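Local coordinates for protein MOR (Lactococcus phage TP901-1, PDB 6TRI) that probably modulates repression in the phage's lysis-lysogeny switch, as a small helix-turn-helix-like protein thought to bind the phage repressor, at residues G19-F24 with R33-K38; D48-A53 with K66-A71. All blocks are in the same frame, centred on the assembly; numbering follows the deposited sequence.

Contact 1: residues G19-F24 with R33-K38; sequences GTQYNF and RTVSLK
Val35 and Gln21 give up the most surface where helix 21-28 leans on helix 32-39, and their side chains pass each other running in opposite directions. CG1 of Val35 does the touching. Lying anti to the backbone N (chi1 177°), it meets the aliphatic stem of Gln21 at CG, 3.8 Å away, and on another side reaches the edge of the Phe24 ring, near the ring plane, at 3.9 Å from CD2. Beyond CG, Gln21 stays extended and lays its amide alongside the backbone of Ser36. Its OE1 sits 3.3 Å from Ser36 CB, while Ser36 OG is 4.1 Å from OE1, so the two side chains touch without a hydrogen bond. Thr20, just before the helix bearing Gln21 and Phe24, is its N-cap: its OG1 accepts from Asn23 N at 2.9 Å along a nearly straight line (167°). Glu32 and Leu39 of helix 32-39 also border Gln21. A sulfate ion, probably from the crystallisation liquor, lies about 4 Å from the Ser36 side chain. Two successive helices joined by a short turn and locked by a small apolar cluster are consistent with the helix-turn-helix expected from the family, with helix 32-39 in the position of the recognition helix.

Contact 2: residues D48-A53 with K66-A71; sequences DEILKA and KYFFNA
The Phe68 ring receives Ile50 CG2 over one face: the methyl stands above the ring centre, 4.0 Å from the centroid and only 10° off the normal, a well-centred CH-pi contact. Ala53, one helical turn on from Ile50, brings its CB obliquely to the far end of the same ring, 3.8 Å from Phe68 CZ. Trp45 packs edge-to-face with Phe68, and Leu10 of helix 8-17 touches it as well. The neighbouring Phe69 ring is met obliquely by the other branch of Ile50, with CD1 3.9 Å from Phe69 CZ. With chi1 at -63°, CG2 lies anti to the backbone N and over Phe68, and CG1 also grazes that ring, 4.2 Å from Phe68 CD1; only CD1, at the end of the longer branch, reaches Phe69. No hydrogen bond joins the two segments; the contact is wholly apolar. The second protein of the assembly adds to it, an apolar side chain of that chain packing on Ile50 and a polar one hydrogen-bonding Phe68 O. Two consecutive phenylalanines near the C-terminus of the chain, fitted against an aliphatic face of helix 47-57, close the hydrophobic core of this small all-helical domain beside its interface with the partner protein.

Contact 1 and contact 2 lie on opposite sides of the chain's centre, their own centres about 14 Å apart, and share no helix. Contact 1 is partly buried and mixes an apolar cluster with a glutamine amide laid along a helix backbone; contact 2 is buried and purely apolar, built on aromatic rings. Contact 1 joins the two helices of the probable helix-turn-helix and meets no other protein chain of the assembly, whereas contact 2 fastens the C-terminal helix and borders the partner chain. Both helices of contact 1 touch helix 47-57: from helix 32-39 Lys38 NZ makes a 3.0 Å salt bridge to Glu49 OE1, and from helix 21-28 Phe24 CZ packs 4.2 Å from Ala53 CB.

Contact 1: residues G19-F24 with R33-K38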
loop_
_atom_site.group_PDB
_atom_site.type_symbol
_atom_site.label_atom_id
_atom_site.label_comp_id
_atom_site.label_asym_id
_atom_site.label_seq_id
_atom_site.Cartn_x
_atom_site.Cartn_y
_atom_site.Cartn_z
ATOM N N GLY B 19 22.973 1.890 -0.799
ATOM C CA GLY B 19 23.975 2.549 0.016
ATOM C C GLY B 19 23.352 3.629 0.878
ATOM O O GLY B 19 22.907 3.362 1.993
ATOM N N THR B 20 23.313 4.854 0.361
ATOM C CA THR B 20 22.732 5.969 1.098
ATOM C C THR B 20 21.261 6.164 0.755
ATOM O O THR B 20 20.773 5.672 -0.266
ATOM C CB THR B 20 23.474 7.288 0.816
ATOM O OG1 THR B 20 23.208 7.708 -0.528
ATOM C CG2 THR B 20 24.971 7.117 1.007
ATOM N N GLN B 21 20.561 6.885 1.622
ATOM C CA GLN B 21 19.186 7.286 1.369
ATOM C C GLN B 21 19.119 8.174 0.130
ATOM O O GLN B 21 18.153 8.129 -0.634
ATOM C CB GLN B 21 18.621 8.010 2.592
ATOM C CG GLN B 21 17.312 8.732 2.364
ATOM C CD GLN B 21 16.867 9.505 3.586
ATOM O OE1 GLN B 21 16.710 10.724 3.541
ATOM N NE2 GLN B 21 16.661 8.797 4.691
ATOM N N TYR B 22 20.160 8.978 -0.064
ATOM C CA TYR B 22 20.254 9.851 -1.227
ATOM C C TYR B 22 20.287 9.042 -2.518
ATOM O O TYR B 22 19.559 9.345 -3.465
ATOM C CB TYR B 22 21.494 10.742 -1.129
ATOM C CG TYR B 22 21.738 11.583 -2.362
ATOM C CD1 TYR B 22 20.993 12.730 -2.601
ATOM C CD2 TYR B 22 22.714 11.231 -3.286
ATOM C CE1 TYR B 22 21.212 13.502 -3.726
ATOM C CE2 TYR B 22 22.939 11.998 -4.414
ATOM C CZ TYR B 22 22.185 13.132 -4.629
ATOM O OH TYR B 22 22.406 13.901 -5.751
ATOM N N ASN B 23 21.138 8.020 -2.552
ATOM C CA ASN B 23 21.214 7.118 -3.696
ATOM C C ASN B 23 19.863 6.487 -3.992
ATOM O O ASN B 23 19.462 6.368 -5.149
ATOM C CB ASN B 23 22.248 6.021 -3.457
ATOM C CG ASN B 23 23.670 6.525 -3.566
ATOM O OD1 ASN B 23 23.940 7.521 -4.237
ATOM N ND2 ASN B 23 24.596 5.833 -2.910
ATOM N N PHE B 24 19.169 6.085 -2.934
ATOM C CA PHE B 24 17.846 5.498 -3.069
ATOM C C PHE B 24 16.866 6.507 -3.658
ATOM O O PHE B 24 16.061 6.167 -4.526
ATOM C CB PHE B 24 17.346 4.996 -1.714
ATOM C CG PHE B 24 15.978 4.385 -1.764
ATOM C CD1 PHE B 24 15.717 3.309 -2.596
ATOM C CD2 PHE B 24 14.954 4.878 -0.975
ATOM C CE1 PHE B 24 14.458 2.741 -2.646
ATOM C CE2 PHE B 24 13.692 4.312 -1.017
ATOM C CZ PHE B 24 13.445 3.243 -1.855
ATOM N N ARG B 33 14.538 14.738 0.601
ATOM C CA ARG B 33 13.639 15.214 1.649
ATOM C C ARG B 33 12.304 14.481 1.586
ATOM O O ARG B 33 11.693 14.187 2.612
ATOM C CB ARG B 33 13.410 16.720 1.534
ATOM C CG ARG B 33 12.465 17.268 2.590
ATOM C CD ARG B 33 11.962 18.645 2.218
ATOM N NE ARG B 33 13.037 19.628 2.159
ATOM C CZ ARG B 33 12.943 20.791 1.523
ATOM N NH1 ARG B 33 11.826 21.106 0.882
ATOM N NH2 ARG B 33 13.968 21.632 1.519
ATOM N N THR B 34 11.854 14.191 0.371
ATOM C CA THR B 34 10.635 13.424 0.172
ATOM C C THR B 34 10.809 12.015 0.730
ATOM O O THR B 34 9.942 11.501 1.439
ATOM C CB THR B 34 10.258 13.353 -1.317
ATOM O OG1 THR B 34 10.000 14.675 -1.808
ATOM C CG2 THR B 34 9.025 12.500 -1.517
ATOM N N VAL B 35 11.945 11.401 0.414
ATOM C CA VAL B 35 12.253 10.055 0.879
ATOM C C VAL B 35 12.418 10.030 2.395
ATOM O O VAL B 35 11.938 9.118 3.069
ATOM C CB VAL B 35 13.528 9.517 0.211
ATOM C CG1 VAL B 35 13.878 8.145 0.755
ATOM C CG2 VAL B 35 13.336 9.456 -1.292
ATOM N N SER B 36 13.089 11.047 2.926
ATOM C CA SER B 36 13.289 11.164 4.365
ATOM C C SER B 36 11.973 11.224 5.136
ATOM O O SER B 36 11.809 10.547 6.151
ATOM C CB SER B 36 14.124 12.401 4.684
ATOM O OG SER B 36 14.147 12.631 6.081
ATOM N N LEU B 37 11.038 12.037 4.652
ATOM C CA LEU B 37 9.745 12.198 5.312
ATOM C C LEU B 37 8.918 10.914 5.266
ATOM O O LEU B 37 8.077 10.676 6.134
ATOM C CB LEU B 37 8.957 13.345 4.675
ATOM C CG LEU B 37 9.500 14.766 4.836
ATOM C CD1 LEU B 37 8.672 15.733 4.013
ATOM C CD2 LEU B 37 9.502 15.176 6.296
ATOM N N LYS B 38 9.152 10.090 4.251
ATOM C CA LYS B 38 8.410 8.841 4.119
ATOM C C LYS B 38 9.024 7.735 4.970
ATOM O O LYS B 38 8.305 6.962 5.601
ATOM C CB LYS B 38 8.343 8.416 2.653
ATOM C CG LYS B 38 7.452 9.318 1.822
ATOM C CD LYS B 38 7.568 9.028 0.340
ATOM C CE LYS B 38 6.741 10.019 -0.464
ATOM N NZ LYS B 38 5.286 9.898 -0.180
#

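Contact 2: residues D48-A53 with K66-A71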
loop_
_atom_site.group_PDB
_atom_site.type_symbol
_atom_site.label_atom_id
_atom_site.label_comp_id
_atom_site.label_asym_id
_atom_site.label_seq_id
_atom_site.Cartn_x
_atom_site.Cartn_y
_atom_site.Cartn_z
ATOM N N ASP B 48 2.408 4.307 -6.476
ATOM C CA ASP B 48 3.471 4.126 -7.460
ATOM C C ASP B 48 4.863 4.057 -6.832
ATOM O O ASP B 48 5.764 3.420 -7.377
ATOM C CB ASP B 48 3.429 5.255 -8.493
ATOM C CG ASP B 48 3.574 6.629 -7.863
ATOM O OD1 ASP B 48 2.540 7.277 -7.596
ATOM O OD2 ASP B 48 4.726 7.058 -7.633
ATOM N N GLU B 49 5.041 4.717 -5.693
ATOM C CA GLU B 49 6.340 4.735 -5.025
ATOM C C GLU B 49 6.690 3.365 -4.461
ATOM O O GLU B 49 7.839 2.934 -4.532
ATOM C CB GLU B 49 6.359 5.786 -3.914
ATOM C CG GLU B 49 6.274 7.216 -4.422
ATOM C CD GLU B 49 5.931 8.206 -3.327
ATOM O OE1 GLU B 49 5.518 7.762 -2.234
ATOM O OE2 GLU B 49 6.072 9.426 -3.561
ATOM N N ILE B 50 5.698 2.680 -3.904
ATOM C CA ILE B 50 5.920 1.348 -3.358
ATOM C C ILE B 50 6.288 0.369 -4.471
ATOM O O ILE B 50 7.216 -0.424 -4.328
ATOM C CB ILE B 50 4.682 0.833 -2.595
ATOM C CG1 ILE B 50 4.402 1.725 -1.382
ATOM C CG2 ILE B 50 4.883 -0.611 -2.160
ATOM C CD1 ILE B 50 3.254 1.246 -0.519
ATOM N N LEU B 51 5.568 0.442 -5.586
ATOM C CA LEU B 51 5.846 -0.423 -6.725
ATOM C C LEU B 51 7.248 -0.184 -7.278
ATOM O O LEU B 51 7.926 -1.125 -7.685
ATOM C CB LEU B 51 4.808 -0.217 -7.830
ATOM C CG LEU B 51 3.559 -1.100 -7.789
ATOM C CD1 LEU B 51 2.740 -0.849 -6.530
ATOM C CD2 LEU B 51 2.714 -0.889 -9.035
ATOM N N LYS B 52 7.682 1.073 -7.289
ATOM C CA LYS B 52 9.003 1.401 -7.808
ATOM C C LYS B 52 10.084 0.930 -6.841
ATOM O O LYS B 52 11.142 0.466 -7.259
ATOM C CB LYS B 52 9.132 2.904 -8.066
ATOM C CG LYS B 52 10.176 3.255 -9.117
ATOM C CD LYS B 52 10.165 4.740 -9.447
ATOM C CE LYS B 52 11.167 5.076 -10.547
ATOM N NZ LYS B 52 12.400 4.239 -10.475
ATOM N N ALA B 53 9.802 1.048 -5.547
ATOM C CA ALA B 53 10.710 0.560 -4.517
ATOM C C ALA B 53 10.936 -0.944 -4.657
ATOM O O ALA B 53 12.044 -1.436 -4.444
ATOM C CB ALA B 53 10.167 0.892 -3.137
ATOM N N LYS B 66 5.601 -6.936 4.964
ATOM C CA LYS B 66 6.592 -6.847 6.027
ATOM C C LYS B 66 7.498 -5.632 5.854
ATOM O O LYS B 66 8.163 -5.203 6.798
ATOM C CB LYS B 66 7.432 -8.122 6.080
ATOM C CG LYS B 66 7.654 -8.644 7.490
ATOM C CD LYS B 66 6.325 -8.908 8.186
ATOM C CE LYS B 66 6.472 -8.883 9.699
ATOM N NZ LYS B 66 5.210 -8.473 10.379
ATOM N N TYR B 67 7.516 -5.075 4.649
ATOM C CA TYR B 67 8.387 -3.943 4.355
ATOM C C TYR B 67 7.685 -2.594 4.507
ATOM O O TYR B 67 8.289 -1.628 4.972
ATOM C CB TYR B 67 8.957 -4.066 2.940
ATOM C CG TYR B 67 10.154 -4.982 2.839
ATOM C CD1 TYR B 67 11.375 -4.618 3.386
ATOM C CD2 TYR B 67 10.069 -6.205 2.187
ATOM C CE1 TYR B 67 12.477 -5.448 3.299
ATOM C CE2 TYR B 67 11.168 -7.044 2.091
ATOM C CZ TYR B 67 12.369 -6.658 2.650
ATOM O OH TYR B 67 13.469 -7.481 2.562
ATOM N N PHE B 68 6.414 -2.528 4.121
ATOM C CA PHE B 68 5.707 -1.252 4.075
ATOM C C PHE B 68 4.470 -1.205 4.968
ATOM O O PHE B 68 3.917 -0.133 5.207
ATOM C CB PHE B 68 5.299 -0.930 2.634
ATOM C CG PHE B 68 6.454 -0.850 1.678
ATOM C CD1 PHE B 68 7.108 0.351 1.460
ATOM C CD2 PHE B 68 6.881 -1.973 0.990
ATOM C CE1 PHE B 68 8.172 0.429 0.580
ATOM C CE2 PHE B 68 7.945 -1.902 0.110
ATOM C CZ PHE B 68 8.591 -0.700 -0.095
ATOM N N PHE B 69 4.033 -2.358 5.462
ATOM C CA PHE B 69 2.782 -2.408 6.212
ATOM C C PHE B 69 2.930 -3.084 7.571
ATOM O O PHE B 69 2.009 -3.740 8.052
ATOM C CB PHE B 69 1.711 -3.114 5.379
ATOM C CG PHE B 69 1.488 -2.483 4.036
ATOM C CD1 PHE B 69 0.596 -1.434 3.890
ATOM C CD2 PHE B 69 2.183 -2.926 2.923
ATOM C CE1 PHE B 69 0.393 -0.844 2.656
ATOM C CE2 PHE B 69 1.987 -2.339 1.687
ATOM C CZ PHE B 69 1.090 -1.297 1.553
ATOM N N ASN B 70 4.093 -2.905 8.187
ATOM C CA ASN B 70 4.349 -3.450 9.512
ATOM C C ASN B 70 4.116 -2.392 10.585
ATOM O O ASN B 70 4.952 -1.513 10.794
ATOM C CB ASN B 70 5.777 -3.998 9.594
ATOM C CG ASN B 70 6.067 -4.692 10.910
ATOM O OD1 ASN B 70 5.157 -5.153 11.597
ATOM N ND2 ASN B 70 7.345 -4.770 11.267
ATOM N N ALA B 71 2.972 -2.475 11.254
ATOM C CA ALA B 71 2.624 -1.521 12.302
ATOM C C ALA B 71 3.544 -1.657 13.514
ATOM O O ALA B 71 3.934 -2.764 13.890
ATOM C CB ALA B 71 1.170 -1.700 12.717
#